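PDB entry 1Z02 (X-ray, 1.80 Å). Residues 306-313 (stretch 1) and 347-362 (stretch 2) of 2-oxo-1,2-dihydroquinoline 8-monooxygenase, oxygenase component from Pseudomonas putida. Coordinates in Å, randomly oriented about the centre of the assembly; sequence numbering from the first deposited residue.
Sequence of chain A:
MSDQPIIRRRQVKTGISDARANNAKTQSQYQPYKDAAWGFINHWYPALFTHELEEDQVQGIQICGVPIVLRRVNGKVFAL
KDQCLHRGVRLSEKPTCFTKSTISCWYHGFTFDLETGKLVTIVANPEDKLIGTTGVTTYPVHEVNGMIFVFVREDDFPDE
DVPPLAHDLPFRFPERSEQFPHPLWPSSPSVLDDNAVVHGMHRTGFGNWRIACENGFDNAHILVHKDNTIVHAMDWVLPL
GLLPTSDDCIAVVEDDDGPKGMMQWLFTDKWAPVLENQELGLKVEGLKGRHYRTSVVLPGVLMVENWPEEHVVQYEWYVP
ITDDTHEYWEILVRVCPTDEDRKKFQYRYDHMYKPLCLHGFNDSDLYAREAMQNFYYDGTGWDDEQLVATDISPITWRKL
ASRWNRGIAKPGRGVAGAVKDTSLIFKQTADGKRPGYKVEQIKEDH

Stretch 1, residues 306-313: NWPEEHVV
Stretch 2, residues 347-362: YRYDHMYKPLCLHGFN

A short irregular segment, 306-313, lies against one side of a helix and the turn after it, and a band of side chains at R348, M352, Y353, C357 and F361 receives it. The helix already runs at 347 and carries a wider pi-type turn over 349-359, kinked where P355, lacking an amide hydrogen, makes no bond to the turn before. K354 N to Y349 O (2.8 Å) and L358 N to Y353 O (2.9 Å) span that wider turn. Residues 360-362 keep helical phi/psi without the regular bonds. In register, P308 and Y353 come nearest, CA to CA 7.2 Å, and the contact buries 372 Å² in all.

N306, at phi/psi 58/42, makes no contact with the helix. W307 follows in an extended conformation (-141/134). Its CA-to-CB bond points away from the helix, yet chi1 t (-175°) with chi2 -86° brings the far end of the indole back. There the edge of its six-membered ring meets the face of F361 (chi1 t, chi2 77°), centroids 5.3 Å apart, planes at 53°, with W307 CZ2 4.2 Å from F361 CD2. The indole's polar edge is served as well: a water accepts from W307 NE1 at 2.9 Å and donates to N362 OD1 at 2.8 Å, so a large ring can be buried without stranding its NH.

A cis peptide bond leads into P308 (-82/-10, C-gamma endo), whose CA-to-CB bond points toward the helix. This compact ring packs over one face of Y353, P308 CG to Y353 CD1 3.2 Å, while P308 CB lies 3.8 Å from C357 SG; small, apolar cysteine suits this buried site.

E309 (-144/168) supplies the polar clamp. Its nearly extended side chain, chi1 m, chi2 t, chi3 168°, brings the carboxylate to its two polar partners, R348 and Y353, with M352 CE 3.8 Å from E309 OE1. E309 OE2 accepts from Y353 OH at 2.6 Å, near the phenol plane, and from R348 NE at 3.1 Å. E309 OE1 forms the salt bridge with R348 NH1 at 2.8 Å, joined by a weak bond from R348 NE to E309 OE1 at 3.3 Å. R348 reaches it with chi1 to chi3 all t and chi4 69°, presenting the guanidinium edge; Y353 uses chi1 m, chi2 -34°.

E309 also opens a type II turn closed by V312 N to E309 O, 3.0 Å. E310 (-56/145) and H311 (72/0) form its exposed corner, clear of the helix. The CA-to-CB bond of V312 (-116/143, chi1 t) points toward the helix again, setting V312 CG2 3.9 Å from Y353 OH, and V313 continues extended, out of reach.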

# COMPACT_ATOMS: atom_id res chain seq x y z
N ASN A 306 31.45 8.32 -27.19
CA ASN A 306 32.77 8.42 -26.58
C ASN A 306 32.76 8.31 -25.05
O ASN A 306 33.47 9.04 -24.35
CB ASN A 306 33.44 9.72 -27.00
CG ASN A 306 34.93 9.58 -27.14
OD1 ASN A 306 35.42 8.68 -27.84
ND2 ASN A 306 35.68 10.46 -26.48
N TRP A 307 31.97 7.38 -24.54
CA TRP A 307 31.87 7.15 -23.10
C TRP A 307 31.77 5.65 -22.81
O TRP A 307 31.01 4.93 -23.46
CB TRP A 307 30.65 7.89 -22.54
CG TRP A 307 30.52 7.83 -21.05
CD1 TRP A 307 29.91 6.84 -20.32
CD2 TRP A 307 31.01 8.78 -20.11
NE1 TRP A 307 30.00 7.12 -18.98
CE2 TRP A 307 30.67 8.31 -18.82
CE3 TRP A 307 31.72 9.99 -20.22
CZ2 TRP A 307 31.01 9.00 -17.65
CZ3 TRP A 307 32.05 10.68 -19.06
CH2 TRP A 307 31.70 10.18 -17.79
N PRO A 308 32.54 5.16 -21.82
CA PRO A 308 33.48 5.93 -20.99
C PRO A 308 34.85 6.18 -21.65
O PRO A 308 35.66 6.95 -21.14
CB PRO A 308 33.59 5.09 -19.73
CG PRO A 308 33.41 3.71 -20.24
CD PRO A 308 32.31 3.83 -21.25
N GLU A 309 35.09 5.52 -22.77
CA GLU A 309 36.33 5.66 -23.52
C GLU A 309 36.08 5.59 -25.02
O GLU A 309 34.99 5.20 -25.46
CB GLU A 309 37.33 4.57 -23.11
CG GLU A 309 37.86 4.72 -21.70
CD GLU A 309 38.69 3.53 -21.26
OE1 GLU A 309 39.38 3.64 -20.22
OE2 GLU A 309 38.65 2.48 -21.94
N GLU A 310 37.08 5.95 -25.81
CA GLU A 310 36.95 5.94 -27.26
C GLU A 310 36.54 4.57 -27.77
O GLU A 310 36.95 3.54 -27.23
CB GLU A 310 38.26 6.36 -27.92
CG GLU A 310 38.85 7.63 -27.35
CD GLU A 310 40.05 8.10 -28.14
OE1 GLU A 310 40.70 9.07 -27.71
OE2 GLU A 310 40.35 7.50 -29.20
N HIS A 311 35.72 4.57 -28.82
CA HIS A 311 35.22 3.33 -29.43
C HIS A 311 34.19 2.61 -28.57
O HIS A 311 33.68 1.56 -28.94
CB HIS A 311 36.37 2.37 -29.75
CG HIS A 311 37.38 2.94 -30.70
ND1 HIS A 311 38.52 3.58 -30.28
CD2 HIS A 311 37.39 3.00 -32.06
CE1 HIS A 311 39.20 4.00 -31.34
NE2 HIS A 311 38.53 3.67 -32.43
N VAL A 312 33.89 3.19 -27.41
CA VAL A 312 32.89 2.63 -26.50
C VAL A 312 31.77 3.66 -26.42
O VAL A 312 32.05 4.86 -26.42
CB VAL A 312 33.46 2.40 -25.08
CG1 VAL A 312 32.38 1.84 -24.18
CG2 VAL A 312 34.65 1.46 -25.13
N VAL A 313 30.53 3.20 -26.35
CA VAL A 313 29.37 4.10 -26.27
C VAL A 313 28.36 3.58 -25.25
O VAL A 313 28.20 2.36 -25.08
CB VAL A 313 28.68 4.24 -27.64
CG1 VAL A 313 28.21 2.89 -28.14
CG2 VAL A 313 27.49 5.19 -27.54
N TYR A 347 36.72 -8.03 -19.73
CA TYR A 347 37.57 -7.81 -18.57
C TYR A 347 37.55 -6.36 -18.07
O TYR A 347 37.42 -6.10 -16.87
CB TYR A 347 39.01 -8.21 -18.90
CG TYR A 347 39.95 -8.20 -17.72
CD1 TYR A 347 39.87 -9.18 -16.73
CD2 TYR A 347 40.90 -7.19 -17.57
CE1 TYR A 347 40.71 -9.16 -15.63
CE2 TYR A 347 41.75 -7.16 -16.48
CZ TYR A 347 41.65 -8.15 -15.51
OH TYR A 347 42.49 -8.10 -14.42
N ARG A 348 37.67 -5.41 -18.99
CA ARG A 348 37.65 -4.00 -18.61
C ARG A 348 36.27 -3.58 -18.14
O ARG A 348 36.13 -2.62 -17.38
CB ARG A 348 38.10 -3.12 -19.77
CG ARG A 348 38.41 -1.71 -19.32
CD ARG A 348 39.12 -0.90 -20.39
NE ARG A 348 39.51 0.40 -19.87
CZ ARG A 348 40.46 0.60 -18.96
NH1 ARG A 348 40.74 1.83 -18.55
NH2 ARG A 348 41.14 -0.43 -18.48
N TYR A 349 35.24 -4.27 -18.62
CA TYR A 349 33.87 -3.97 -18.21
C TYR A 349 33.70 -4.41 -16.76
O TYR A 349 33.27 -3.65 -15.90
CB TYR A 349 32.86 -4.73 -19.09
CG TYR A 349 31.43 -4.64 -18.57
CD1 TYR A 349 30.71 -3.45 -18.68
CD2 TYR A 349 30.85 -5.71 -17.88
CE1 TYR A 349 29.44 -3.33 -18.10
CE2 TYR A 349 29.59 -5.59 -17.30
CZ TYR A 349 28.90 -4.40 -17.41
OH TYR A 349 27.67 -4.27 -16.83
N ASP A 350 34.08 -5.66 -16.49
CA ASP A 350 33.97 -6.25 -15.16
C ASP A 350 34.73 -5.53 -14.06
O ASP A 350 34.23 -5.42 -12.93
CB ASP A 350 34.45 -7.70 -15.19
CG ASP A 350 33.54 -8.61 -15.99
OD1 ASP A 350 33.96 -9.74 -16.31
OD2 ASP A 350 32.39 -8.20 -16.29
N HIS A 351 35.92 -5.04 -14.37
CA HIS A 351 36.75 -4.41 -13.35
C HIS A 351 36.97 -2.91 -13.51
O HIS A 351 37.76 -2.32 -12.78
CB HIS A 351 38.09 -5.13 -13.28
CG HIS A 351 37.97 -6.62 -13.18
ND1 HIS A 351 37.54 -7.25 -12.04
CD2 HIS A 351 38.17 -7.59 -14.11
CE1 HIS A 351 37.47 -8.55 -12.26
NE2 HIS A 351 37.85 -8.78 -13.51
N MET A 352 36.28 -2.30 -14.46
CA MET A 352 36.44 -0.87 -14.67
C MET A 352 35.12 -0.16 -14.94
O MET A 352 34.61 0.56 -14.07
CB MET A 352 37.41 -0.63 -15.84
CG MET A 352 38.23 0.63 -15.71
SD MET A 352 37.21 2.10 -15.46
CE MET A 352 37.63 3.02 -16.89
N TYR A 353 34.56 -0.37 -16.12
CA TYR A 353 33.30 0.27 -16.50
C TYR A 353 32.12 -0.02 -15.56
O TYR A 353 31.44 0.91 -15.13
CB TYR A 353 32.90 -0.13 -17.92
CG TYR A 353 33.97 0.07 -18.97
CD1 TYR A 353 34.87 1.14 -18.89
CD2 TYR A 353 34.06 -0.78 -20.07
CE1 TYR A 353 35.82 1.35 -19.89
CE2 TYR A 353 35.00 -0.57 -21.07
CZ TYR A 353 35.88 0.49 -20.97
OH TYR A 353 36.81 0.69 -21.96
N LYS A 354 31.88 -1.28 -15.26
CA LYS A 354 30.75 -1.62 -14.38
C LYS A 354 30.83 -1.01 -12.98
O LYS A 354 29.96 -0.23 -12.60
CB LYS A 354 30.59 -3.13 -14.27
CG LYS A 354 29.35 -3.56 -13.49
CD LYS A 354 29.25 -5.07 -13.37
CE LYS A 354 28.00 -5.48 -12.61
NZ LYS A 354 27.90 -6.96 -12.41
N PRO A 355 31.86 -1.35 -12.20
CA PRO A 355 31.94 -0.78 -10.86
C PRO A 355 32.12 0.74 -10.79
O PRO A 355 31.49 1.40 -9.97
CB PRO A 355 33.11 -1.53 -10.23
CG PRO A 355 34.01 -1.76 -11.41
CD PRO A 355 33.03 -2.21 -12.47
N LEU A 356 32.97 1.30 -11.64
CA LEU A 356 33.23 2.73 -11.61
C LEU A 356 32.28 3.62 -12.40
O LEU A 356 32.03 4.75 -12.00
CB LEU A 356 34.66 3.03 -12.07
CG LEU A 356 35.81 2.51 -11.21
CD1 LEU A 356 37.14 2.90 -11.84
CD2 LEU A 356 35.74 3.12 -9.81
N CYS A 357 31.74 3.12 -13.51
CA CYS A 357 30.84 3.92 -14.33
C CYS A 357 29.36 3.59 -14.25
O CYS A 357 28.57 4.41 -13.77
CB CYS A 357 31.30 3.88 -15.78
SG CYS A 357 32.95 4.59 -16.01
N LEU A 358 28.96 2.42 -14.73
CA LEU A 358 27.55 2.05 -14.69
C LEU A 358 27.00 2.11 -13.27
O LEU A 358 25.82 2.41 -13.06
CB LEU A 358 27.35 0.65 -15.29
CG LEU A 358 27.68 0.51 -16.78
CD1 LEU A 358 26.99 -0.73 -17.33
CD2 LEU A 358 27.19 1.75 -17.54
N HIS A 359 27.86 1.84 -12.29
CA HIS A 359 27.46 1.90 -10.88
C HIS A 359 28.01 3.15 -10.19
O HIS A 359 27.25 3.98 -9.69
CB HIS A 359 27.97 0.67 -10.13
CG HIS A 359 27.04 -0.50 -10.19
ND1 HIS A 359 25.74 -0.44 -9.74
CD2 HIS A 359 27.24 -1.77 -10.61
CE1 HIS A 359 25.17 -1.62 -9.88
NE2 HIS A 359 26.06 -2.45 -10.41
N GLY A 360 29.33 3.29 -10.17
CA GLY A 360 29.97 4.41 -9.51
C GLY A 360 29.52 5.80 -9.93
O GLY A 360 29.45 6.71 -9.11
N PHE A 361 29.23 5.96 -11.22
CA PHE A 361 28.80 7.25 -11.75
C PHE A 361 27.28 7.38 -11.76
O PHE A 361 26.72 8.29 -11.15
CB PHE A 361 29.34 7.42 -13.18
CG PHE A 361 29.13 8.79 -13.76
CD1 PHE A 361 29.95 9.85 -13.38
CD2 PHE A 361 28.10 9.02 -14.67
CE1 PHE A 361 29.74 11.12 -13.91
CE2 PHE A 361 27.89 10.28 -15.20
CZ PHE A 361 28.71 11.34 -14.82
N ASN A 362 26.61 6.46 -12.45
CA ASN A 362 25.15 6.50 -12.60
C ASN A 362 24.26 6.15 -11.40
O ASN A 362 23.08 6.47 -11.41
CB ASN A 362 24.74 5.66 -13.81
CG ASN A 362 25.22 6.28 -15.11
OD1 ASN A 362 26.01 5.69 -15.85
ND2 ASN A 362 24.75 7.48 -15.39
O HOH W 1 28.55 5.56 -16.95